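Local coordinates for ribulose bisphosphate carboxylase (Pyrococcus horikoshii, PDB 2D69), which probably catalyses the carboxylation of ribulose 1,5-bisphosphate to two molecules of 3-phosphoglycerate in an archaeal AMP degradation pathway, using magnesium, at residues L4-E9 with T54-W59; L118-F123 with H291-L296; P153-V158 with A388-I393. All blocks are in the same frame, centred on the assembly; numbering follows the deposited sequence.

Contact 1 (L4-E9 with T54-W59)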
loop_
_atom_site.group_PDB
_atom_site.type_symbol
_atom_site.label_atom_id
_atom_site.label_comp_id
_atom_site.label_asym_id
_atom_site.label_seq_id
_atom_site.Cartn_x
_atom_site.Cartn_y
_atom_site.Cartn_z
ATOM N N LEU A 4 -30.856 -45.332 24.314
ATOM C CA LEU A 4 -29.935 -44.673 23.408
ATOM C C LEU A 4 -30.064 -45.248 22.018
ATOM O O LEU A 4 -30.551 -46.343 21.821
ATOM C CB LEU A 4 -28.501 -44.864 23.892
ATOM C CG LEU A 4 -28.190 -44.352 25.308
ATOM C CD1 LEU A 4 -26.836 -44.896 25.739
ATOM C CD2 LEU A 4 -28.205 -42.816 25.300
ATOM N N ARG A 5 -29.558 -44.504 21.059
ATOM C CA ARG A 5 -29.685 -44.839 19.665
ATOM C C ARG A 5 -28.265 -44.940 19.082
ATOM O O ARG A 5 -27.547 -43.936 19.024
ATOM C CB ARG A 5 -30.523 -43.741 18.965
ATOM C CG ARG A 5 -32.001 -43.731 19.443
ATOM C CD ARG A 5 -32.915 -42.527 19.057
ATOM N NE ARG A 5 -32.301 -41.439 18.273
ATOM C CZ ARG A 5 -33.001 -40.434 17.716
ATOM N NH1 ARG A 5 -34.338 -40.364 17.846
ATOM N NH2 ARG A 5 -32.369 -39.486 17.039
ATOM N N MET A 6 -27.855 -46.165 18.742
ATOM C CA MET A 6 -26.676 -46.411 17.904
ATOM C C MET A 6 -27.052 -46.180 16.423
ATOM O O MET A 6 -27.883 -46.854 15.859
ATOM C CB MET A 6 -26.123 -47.831 18.171
ATOM C CG MET A 6 -24.647 -48.071 17.727
ATOM S SD MET A 6 -23.317 -47.314 18.809
ATOM C CE MET A 6 -22.160 -48.804 18.988
ATOM N N LYS A 7 -26.444 -45.182 15.801
ATOM C CA LYS A 7 -26.734 -44.874 14.424
ATOM C C LYS A 7 -25.831 -45.730 13.542
ATOM O O LYS A 7 -24.631 -45.812 13.777
ATOM C CB LYS A 7 -26.530 -43.376 14.166
ATOM C CG LYS A 7 -27.480 -42.493 15.008
ATOM C CD LYS A 7 -26.840 -42.096 16.333
ATOM C CE LYS A 7 -27.791 -41.394 17.203
ATOM N NZ LYS A 7 -27.161 -41.195 18.516
ATOM N N VAL A 8 -26.411 -46.379 12.541
ATOM C CA VAL A 8 -25.683 -47.293 11.663
ATOM C C VAL A 8 -25.963 -46.824 10.261
ATOM O O VAL A 8 -27.062 -46.389 9.946
ATOM C CB VAL A 8 -26.116 -48.767 11.878
ATOM C CG1 VAL A 8 -25.309 -49.741 10.986
ATOM C CG2 VAL A 8 -25.946 -49.136 13.332
ATOM N N GLU A 9 -24.933 -46.784 9.445
ATOM C CA GLU A 9 -25.080 -46.440 8.045
ATOM C C GLU A 9 -24.224 -47.451 7.312
ATOM O O GLU A 9 -23.126 -47.782 7.770
ATOM C CB GLU A 9 -24.626 -45.011 7.809
ATOM C CG GLU A 9 -24.785 -44.544 6.376
ATOM C CD GLU A 9 -26.233 -44.380 5.981
ATOM O OE1 GLU A 9 -26.895 -45.413 5.768
ATOM O OE2 GLU A 9 -26.695 -43.217 5.872
ATOM N N THR A 54 -19.704 -44.223 5.805
ATOM C CA THR A 54 -20.485 -45.109 6.687
ATOM C C THR A 54 -19.842 -45.121 8.049
ATOM O O THR A 54 -18.685 -44.687 8.231
ATOM C CB THR A 54 -20.540 -46.568 6.220
ATOM O OG1 THR A 54 -19.221 -47.072 6.086
ATOM C CG2 THR A 54 -21.146 -46.746 4.834
ATOM N N TRP A 55 -20.595 -45.631 9.009
ATOM C CA TRP A 55 -20.229 -45.485 10.407
ATOM C C TRP A 55 -21.207 -46.196 11.332
ATOM O O TRP A 55 -22.328 -46.541 10.956
ATOM C CB TRP A 55 -20.213 -43.998 10.785
ATOM C CG TRP A 55 -21.201 -43.215 9.993
ATOM C CD1 TRP A 55 -20.979 -42.516 8.811
ATOM C CD2 TRP A 55 -22.573 -43.038 10.293
ATOM N NE1 TRP A 55 -22.150 -41.931 8.378
ATOM C CE2 TRP A 55 -23.142 -42.244 9.260
ATOM C CE3 TRP A 55 -23.399 -43.496 11.297
ATOM C CZ2 TRP A 55 -24.473 -41.904 9.240
ATOM C CZ3 TRP A 55 -24.703 -43.166 11.263
ATOM C CH2 TRP A 55 -25.231 -42.358 10.254
ATOM N N THR A 56 -20.720 -46.344 12.553
ATOM C CA THR A 56 -21.428 -46.887 13.699
ATOM C C THR A 56 -21.033 -45.948 14.833
ATOM O O THR A 56 -19.833 -45.784 15.129
ATOM C CB THR A 56 -20.877 -48.258 13.932
ATOM O OG1 THR A 56 -21.221 -49.075 12.800
ATOM C CG2 THR A 56 -21.493 -48.937 15.133
ATOM N N THR A 57 -22.015 -45.285 15.430
ATOM C CA THR A 57 -21.725 -44.399 16.546
ATOM C C THR A 57 -22.935 -44.081 17.407
ATOM O O THR A 57 -24.042 -43.888 16.895
ATOM C CB THR A 57 -21.064 -43.105 16.059
ATOM O OG1 THR A 57 -20.684 -42.307 17.189
ATOM C CG2 THR A 57 -22.040 -42.202 15.240
ATOM N N LEU A 58 -22.696 -43.988 18.707
ATOM C CA LEU A 58 -23.691 -43.439 19.640
ATOM C C LEU A 58 -23.903 -41.941 19.478
ATOM O O LEU A 58 -24.930 -41.403 19.908
ATOM C CB LEU A 58 -23.253 -43.647 21.086
ATOM C CG LEU A 58 -23.490 -44.930 21.835
ATOM C CD1 LEU A 58 -22.874 -44.762 23.243
ATOM C CD2 LEU A 58 -24.986 -45.352 21.915
ATOM N N TRP A 59 -22.893 -41.252 18.968
ATOM C CA TRP A 59 -22.910 -39.771 18.910
ATOM C C TRP A 59 -24.037 -39.276 18.031
ATOM O O TRP A 59 -24.305 -39.852 16.992
ATOM C CB TRP A 59 -21.568 -39.179 18.398
ATOM C CG TRP A 59 -21.431 -37.723 18.778
ATOM C CD1 TRP A 59 -21.554 -36.630 17.981
ATOM C CD2 TRP A 59 -21.205 -37.239 20.096
ATOM N NE1 TRP A 59 -21.415 -35.477 18.729
ATOM C CE2 TRP A 59 -21.209 -35.839 20.039
ATOM C CE3 TRP A 59 -21.019 -37.877 21.361
ATOM C CZ2 TRP A 59 -21.023 -35.054 21.164
ATOM C CZ3 TRP A 59 -20.822 -37.107 22.457
ATOM C CH2 TRP A 59 -20.846 -35.703 22.361
HETATM O O HOH W 1 -21.494 -49.516 9.366
#

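Contact 2 (L118-F123 with H291-L296). With SO4 (sulfate ion), chain G.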
loop_
_atom_site.group_PDB
_atom_site.type_symbol
_atom_site.label_atom_id
_atom_site.label_comp_id
_atom_site.label_asym_id
_atom_site.label_seq_id
_atom_site.Cartn_x
_atom_site.Cartn_y
_atom_site.Cartn_z
ATOM N N LEU A 118 -11.859 -48.609 -11.215
ATOM C CA LEU A 118 -12.830 -47.551 -11.055
ATOM C C LEU A 118 -12.455 -46.417 -12.006
ATOM O O LEU A 118 -11.332 -45.942 -11.966
ATOM C CB LEU A 118 -12.894 -47.016 -9.603
ATOM C CG LEU A 118 -13.870 -45.825 -9.447
ATOM C CD1 LEU A 118 -15.310 -46.236 -9.601
ATOM C CD2 LEU A 118 -13.692 -45.087 -8.148
ATOM N N ARG A 119 -13.406 -46.015 -12.842
ATOM C CA ARG A 119 -13.177 -44.939 -13.793
ATOM C C ARG A 119 -14.292 -43.966 -13.688
ATOM O O ARG A 119 -15.440 -44.355 -13.787
ATOM C CB ARG A 119 -13.118 -45.513 -15.207
ATOM C CG ARG A 119 -12.378 -44.622 -16.188
ATOM C CD ARG A 119 -12.399 -45.122 -17.647
ATOM N NE ARG A 119 -11.406 -44.410 -18.435
ATOM C CZ ARG A 119 -11.378 -44.346 -19.771
ATOM N NH1 ARG A 119 -12.340 -44.881 -20.508
ATOM N NH2 ARG A 119 -10.393 -43.683 -20.365
ATOM N N LEU A 120 -13.986 -42.676 -13.535
ATOM C CA LEU A 120 -15.004 -41.675 -13.571
ATOM C C LEU A 120 -15.211 -41.304 -15.027
ATOM O O LEU A 120 -14.306 -40.813 -15.654
ATOM C CB LEU A 120 -14.544 -40.498 -12.719
ATOM C CG LEU A 120 -15.091 -39.055 -12.688
ATOM C CD1 LEU A 120 -16.178 -38.683 -13.628
ATOM C CD2 LEU A 120 -15.433 -38.682 -11.262
ATOM N N LEU A 121 -16.407 -41.544 -15.549
ATOM C CA LEU A 121 -16.701 -41.395 -16.966
ATOM C C LEU A 121 -17.162 -40.008 -17.365
ATOM O O LEU A 121 -16.772 -39.505 -18.418
ATOM C CB LEU A 121 -17.762 -42.393 -17.398
ATOM C CG LEU A 121 -17.443 -43.829 -17.121
ATOM C CD1 LEU A 121 -18.614 -44.738 -17.601
ATOM C CD2 LEU A 121 -16.108 -44.214 -17.803
ATOM N N ASP A 122 -18.006 -39.405 -16.542
ATOM C CA ASP A 122 -18.597 -38.096 -16.822
ATOM C C ASP A 122 -19.301 -37.599 -15.574
ATOM O O ASP A 122 -19.627 -38.367 -14.682
ATOM C CB ASP A 122 -19.640 -38.222 -17.961
ATOM C CG ASP A 122 -19.861 -36.914 -18.748
ATOM O OD1 ASP A 122 -19.259 -35.874 -18.428
ATOM O OD2 ASP A 122 -20.640 -36.830 -19.739
ATOM N N PHE A 123 -19.564 -36.303 -15.526
ATOM C CA PHE A 123 -20.366 -35.722 -14.482
ATOM C C PHE A 123 -21.268 -34.642 -15.144
ATOM O O PHE A 123 -20.988 -34.131 -16.268
ATOM C CB PHE A 123 -19.492 -35.216 -13.322
ATOM C CG PHE A 123 -18.622 -34.027 -13.692
ATOM C CD1 PHE A 123 -18.993 -32.772 -13.336
ATOM C CD2 PHE A 123 -17.428 -34.207 -14.377
ATOM C CE1 PHE A 123 -18.177 -31.666 -13.654
ATOM C CE2 PHE A 123 -16.616 -33.072 -14.733
ATOM C CZ PHE A 123 -17.001 -31.844 -14.368
ATOM N N HIS A 291 -9.936 -47.786 -15.554
ATOM C CA HIS A 291 -9.512 -47.126 -14.314
ATOM C C HIS A 291 -8.930 -45.746 -14.503
ATOM O O HIS A 291 -7.993 -45.566 -15.314
ATOM C CB HIS A 291 -8.443 -47.939 -13.585
ATOM C CG HIS A 291 -8.269 -47.553 -12.143
ATOM N ND1 HIS A 291 -7.208 -46.794 -11.689
ATOM C CD2 HIS A 291 -9.024 -47.829 -11.053
ATOM C CE1 HIS A 291 -7.325 -46.620 -10.383
ATOM N NE2 HIS A 291 -8.407 -47.260 -9.969
ATOM N N GLY A 292 -9.437 -44.792 -13.717
ATOM C CA GLY A 292 -8.981 -43.424 -13.778
ATOM C C GLY A 292 -10.065 -42.415 -14.058
ATOM O O GLY A 292 -11.185 -42.528 -13.603
ATOM N N ILE A 293 -9.701 -41.367 -14.756
ATOM C CA ILE A 293 -10.645 -40.322 -15.097
ATOM C C ILE A 293 -10.552 -40.150 -16.606
ATOM O O ILE A 293 -9.451 -40.108 -17.158
ATOM C CB ILE A 293 -10.260 -39.028 -14.389
ATOM C CG1 ILE A 293 -10.121 -39.215 -12.869
ATOM C CG2 ILE A 293 -11.282 -37.909 -14.682
ATOM C CD1 ILE A 293 -9.560 -37.961 -12.213
ATOM N N THR A 294 -11.693 -40.053 -17.285
ATOM C CA THR A 294 -11.660 -39.945 -18.742
ATOM C C THR A 294 -11.237 -38.558 -19.157
ATOM O O THR A 294 -11.386 -37.608 -18.400
ATOM C CB THR A 294 -13.022 -40.216 -19.347
ATOM O OG1 THR A 294 -13.958 -39.232 -18.864
ATOM C CG2 THR A 294 -13.569 -41.585 -18.934
ATOM N N MET A 295 -10.728 -38.444 -20.387
ATOM C CA MET A 295 -10.362 -37.165 -20.969
ATOM C C MET A 295 -11.600 -36.273 -21.083
ATOM O O MET A 295 -11.486 -35.064 -20.967
ATOM C CB MET A 295 -9.667 -37.296 -22.353
ATOM C CG MET A 295 -9.185 -35.944 -22.936
ATOM S SD MET A 295 -7.927 -35.170 -21.874
ATOM C CE MET A 295 -8.400 -33.490 -21.911
ATOM N N LEU A 296 -12.774 -36.879 -21.288
ATOM C CA LEU A 296 -14.029 -36.129 -21.382
ATOM C C LEU A 296 -14.337 -35.359 -20.073
ATOM O O LEU A 296 -14.725 -34.186 -20.107
ATOM C CB LEU A 296 -15.185 -37.061 -21.717
ATOM C CG LEU A 296 -16.596 -36.447 -21.621
ATOM C CD1 LEU A 296 -16.679 -35.286 -22.607
ATOM C CD2 LEU A 296 -17.664 -37.489 -21.943
HETATM S S SO4 G . -15.187 -48.481 -20.383
HETATM O O1 SO4 G . -14.065 -49.304 -20.833
HETATM O O2 SO4 G . -15.929 -49.194 -19.353
HETATM O O3 SO4 G . -14.682 -47.222 -19.829
HETATM O O4 SO4 G . -16.093 -48.268 -21.512
#

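Contact 3 (P153-V158 with A388-I393)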
loop_
_atom_site.group_PDB
_atom_site.type_symbol
_atom_site.label_atom_id
_atom_site.label_comp_id
_atom_site.label_asym_id
_atom_site.label_seq_id
_atom_site.Cartn_x
_atom_site.Cartn_y
_atom_site.Cartn_z
ATOM N N PRO A 153 -9.623 -23.193 -39.582
ATOM C CA PRO A 153 -8.906 -23.544 -38.353
ATOM C C PRO A 153 -7.660 -22.657 -38.204
ATOM O O PRO A 153 -7.093 -22.142 -39.159
ATOM C CB PRO A 153 -8.528 -25.022 -38.531
ATOM C CG PRO A 153 -8.784 -25.345 -39.922
ATOM C CD PRO A 153 -9.724 -24.317 -40.512
ATOM N N LEU A 154 -7.245 -22.479 -36.975
ATOM C CA LEU A 154 -6.005 -21.757 -36.689
ATOM C C LEU A 154 -4.869 -22.762 -36.729
ATOM O O LEU A 154 -5.095 -23.958 -36.540
ATOM C CB LEU A 154 -6.072 -21.102 -35.311
ATOM C CG LEU A 154 -6.984 -19.878 -35.145
ATOM C CD1 LEU A 154 -7.156 -19.563 -33.647
ATOM C CD2 LEU A 154 -6.372 -18.691 -35.804
ATOM N N THR A 155 -3.670 -22.263 -37.042
ATOM C CA THR A 155 -2.461 -23.068 -37.027
ATOM C C THR A 155 -1.476 -22.691 -35.920
ATOM O O THR A 155 -1.389 -21.539 -35.481
ATOM C CB THR A 155 -1.758 -22.996 -38.336
ATOM O OG1 THR A 155 -1.328 -21.654 -38.573
ATOM C CG2 THR A 155 -2.668 -23.387 -39.479
ATOM N N ALA A 156 -0.748 -23.713 -35.475
ATOM C CA ALA A 156 0.217 -23.623 -34.398
ATOM C C ALA A 156 1.405 -24.497 -34.731
ATOM O O ALA A 156 1.262 -25.532 -35.400
ATOM C CB ALA A 156 -0.399 -24.088 -33.107
ATOM N N THR A 157 2.582 -24.060 -34.267
ATOM C CA THR A 157 3.793 -24.852 -34.334
ATOM C C THR A 157 4.680 -24.738 -33.080
ATOM O O THR A 157 5.038 -23.646 -32.660
ATOM C CB THR A 157 4.569 -24.454 -35.551
ATOM O OG1 THR A 157 3.893 -24.966 -36.712
ATOM C CG2 THR A 157 5.880 -25.192 -35.626
ATOM N N VAL A 158 5.034 -25.884 -32.508
ATOM C CA VAL A 158 6.103 -25.973 -31.504
ATOM C C VAL A 158 7.415 -26.211 -32.248
ATOM O O VAL A 158 7.509 -27.150 -33.021
ATOM C CB VAL A 158 5.938 -27.203 -30.601
ATOM C CG1 VAL A 158 7.004 -27.194 -29.480
ATOM C CG2 VAL A 158 4.524 -27.277 -30.032
ATOM N N ALA A 388 2.978 -24.164 -46.581
ATOM C CA ALA A 388 2.393 -25.383 -47.135
ATOM C C ALA A 388 1.176 -25.788 -46.308
ATOM O O ALA A 388 0.153 -26.210 -46.836
ATOM C CB ALA A 388 3.407 -26.505 -47.155
ATOM N N LEU A 389 1.296 -25.644 -45.005
ATOM C CA LEU A 389 0.201 -25.973 -44.105
ATOM C C LEU A 389 -0.994 -25.030 -44.354
ATOM O O LEU A 389 -2.139 -25.478 -44.498
ATOM C CB LEU A 389 0.671 -25.878 -42.670
ATOM C CG LEU A 389 -0.340 -26.369 -41.614
ATOM C CD1 LEU A 389 -0.574 -27.884 -41.693
ATOM C CD2 LEU A 389 0.117 -25.933 -40.219
ATOM N N ARG A 390 -0.720 -23.733 -44.429
ATOM C CA ARG A 390 -1.783 -22.733 -44.680
ATOM C C ARG A 390 -2.446 -22.974 -46.031
ATOM O O ARG A 390 -3.642 -22.801 -46.162
ATOM C CB ARG A 390 -1.246 -21.308 -44.600
ATOM C CG ARG A 390 -0.993 -20.792 -43.137
ATOM C CD ARG A 390 -2.276 -20.433 -42.323
ATOM N NE ARG A 390 -3.091 -19.454 -43.074
ATOM C CZ ARG A 390 -2.849 -18.139 -43.135
ATOM N NH1 ARG A 390 -1.850 -17.589 -42.466
ATOM N NH2 ARG A 390 -3.668 -17.348 -43.822
ATOM N N ASP A 391 -1.685 -23.392 -47.040
ATOM C CA ASP A 391 -2.251 -23.586 -48.365
ATOM C C ASP A 391 -3.093 -24.841 -48.390
ATOM O O ASP A 391 -4.147 -24.864 -49.021
ATOM C CB ASP A 391 -1.165 -23.709 -49.393
ATOM C CG ASP A 391 -0.519 -22.376 -49.733
ATOM O OD1 ASP A 391 -1.045 -21.276 -49.403
ATOM O OD2 ASP A 391 0.524 -22.342 -50.360
ATOM N N ALA A 392 -2.657 -25.887 -47.696
ATOM C CA ALA A 392 -3.452 -27.098 -47.644
ATOM C C ALA A 392 -4.784 -26.852 -46.931
ATOM O O ALA A 392 -5.778 -27.429 -47.317
ATOM C CB ALA A 392 -2.683 -28.255 -46.994
ATOM N N ILE A 393 -4.801 -26.013 -45.895
ATOM C CA ILE A 393 -6.038 -25.683 -45.178
ATOM C C ILE A 393 -6.954 -24.823 -46.078
ATOM O O ILE A 393 -8.147 -25.079 -46.166
ATOM C CB ILE A 393 -5.726 -24.978 -43.826
ATOM C CG1 ILE A 393 -5.097 -25.967 -42.838
ATOM C CG2 ILE A 393 -6.961 -24.384 -43.224
ATOM C CD1 ILE A 393 -4.275 -25.296 -41.776
#

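Contact 1 (L4-E9 with T54-W59)
Strands 7-9 and 55-57 form an antiparallel two-stranded sheet, with Lys7 and Thr57 as a hydrogen-bonded pair: Lys7 N donates to Thr57 O at 2.9 Å, and Thr57 N returns a bond to Lys7 O at 3.1 Å. A lysine suits this place because its long chain also serves the backbone beyond the paired strands. Its chain bends at chi2 (92°), which puts CD 3.4 Å from Thr57 O; farther along, NZ donates to Leu58 O at 2.6 Å, from above the carbonyl plane, and to Arg5 O at 2.8 Å. An alanine here would probably leave these two carbonyls without their shared donor and the segment ends less firmly joined. Strand 55-57 gives way to an ST turn, in which Thr57 OG1 accepts from Trp59 N; the same hydroxyl bonds Met376 O of the second subunit, at a subunit interface. On the sheet face of Lys7 and Thr57, Trp55 offers an apolar surface: Glu9 CB sits over its six-membered ring, 3.5 Å from the centroid, in a CH-pi contact, while Lys7 CB meets the ring edge at CZ3 (3.4 Å). Met6 lays SD 3.9 Å from Leu58 CG and turns CE against the methyl of Thr56.

Contact 2 (L118-F123 with H291-L296)
The seam between the amino-terminal domain and the alpha/beta barrel is closed by parallel pairing of strand 115-124 with strand 292-293, where Arg119 bridges Gly292 and Leu120 bridges Ile293. Gly292 N donates to Leu118 O at 2.8 Å, Leu120 N to Gly292 O at 2.8 Å, and Thr294 N to Leu120 O at 3.2 Å. Glycine is called for at 292 because its backbone angles would jam a CB against the preceding carbonyl oxygen. Thr294 then ends the pairing and begins helix 295-305 as its N-cap. Its OG1, placed between backbone N and carbonyl carbon (chi1 62°), donates to Leu121 O at 2.9 Å from above that carbonyl's plane, and accepts from Ala297 N in the helix's first turn. Its other branch, CG2, sits 3.5 Å above the centre of the Arg119 guanidinium; the two side chains cross at about a right angle. The extended arginine carries NH1 to a weak bond (3.4 Å) with O3 of a sulfate probably from the crystallisation liquor. Leu121 and Asp122 form a classic beta bulge opposite Glu29 of strand 26-34. At the bulge, Leu296 CD2 packs 3.8 Å from Asp122 OD2, while OD1 makes a salt bridge to Lys300. Threonine thus spends its hydroxyl on both domains, linking the sheet backbone to the helix start, and its methyl covers one face of the guanidinium.

Contact 3 (P153-V158 with A388-I393)
Thr155 of strand 154-157, the first strand of the barrel, meets Leu389 and Ile393 of helix 382-398 in the tightly packed half of this contact. Strand 154-157 and the helical segment 388-393 run roughly antiparallel (156°), their axes 9.9 Å apart. The threonine methyl does the touching: CG2 is pressed against Ile393 CD1 at 3.4 Å, closer than usual for two carbons, and faces Leu389 CD2 tip to tip at 3.8 Å. Leu389 and Ile393, one helical turn apart, therefore grip a single small side chain between them; a short beta-branched residue suits a strand and leaves room for the longer leucine and isoleucine side chains. Pro153, just before the strand, extends the apolar patch, its CG and CD each 3.9 Å from Ile393 CG2. The partly exposed side is looser. There Arg390 CD comes only to 4.1 Å from Thr155 OG1, crossing it at about a right angle, and the chain bends at chi2 and chi3 (-74° and -55°) before its guanidinium, which finds its partners elsewhere: NH1 bonds Gly181 O and makes a salt bridge to Glu219. Leu389 also touches Ala371, which is predicted to bind substrate. No hydrogen bond joins the two segments, so the direct contact between them rests on apolar packing and the burial of carbon surface, while the arginine's charge, paired with Glu219 at the margin, is probably kept away from the apolar patch.

How the contacts relate
Contacts 2 and 3 are buried, whereas contact 1 is partly exposed and lies far out, its centre about 43 Å from that of the chain. None of the three shares a helix or strand with another. Contact 1 joins two strands within the amino-terminal region and borders a second subunit; contact 2 spans the two domains; contact 3 lies wholly within the barrel, with its centre about 64 Å from that of contact 1. Backbone hydrogen bonds carry contacts 1 and 2, supplemented by a lysine ammonium in the first and a threonine hydroxyl in the second. In contact 3, where strand faces helix, apolar side chains do the joining instead.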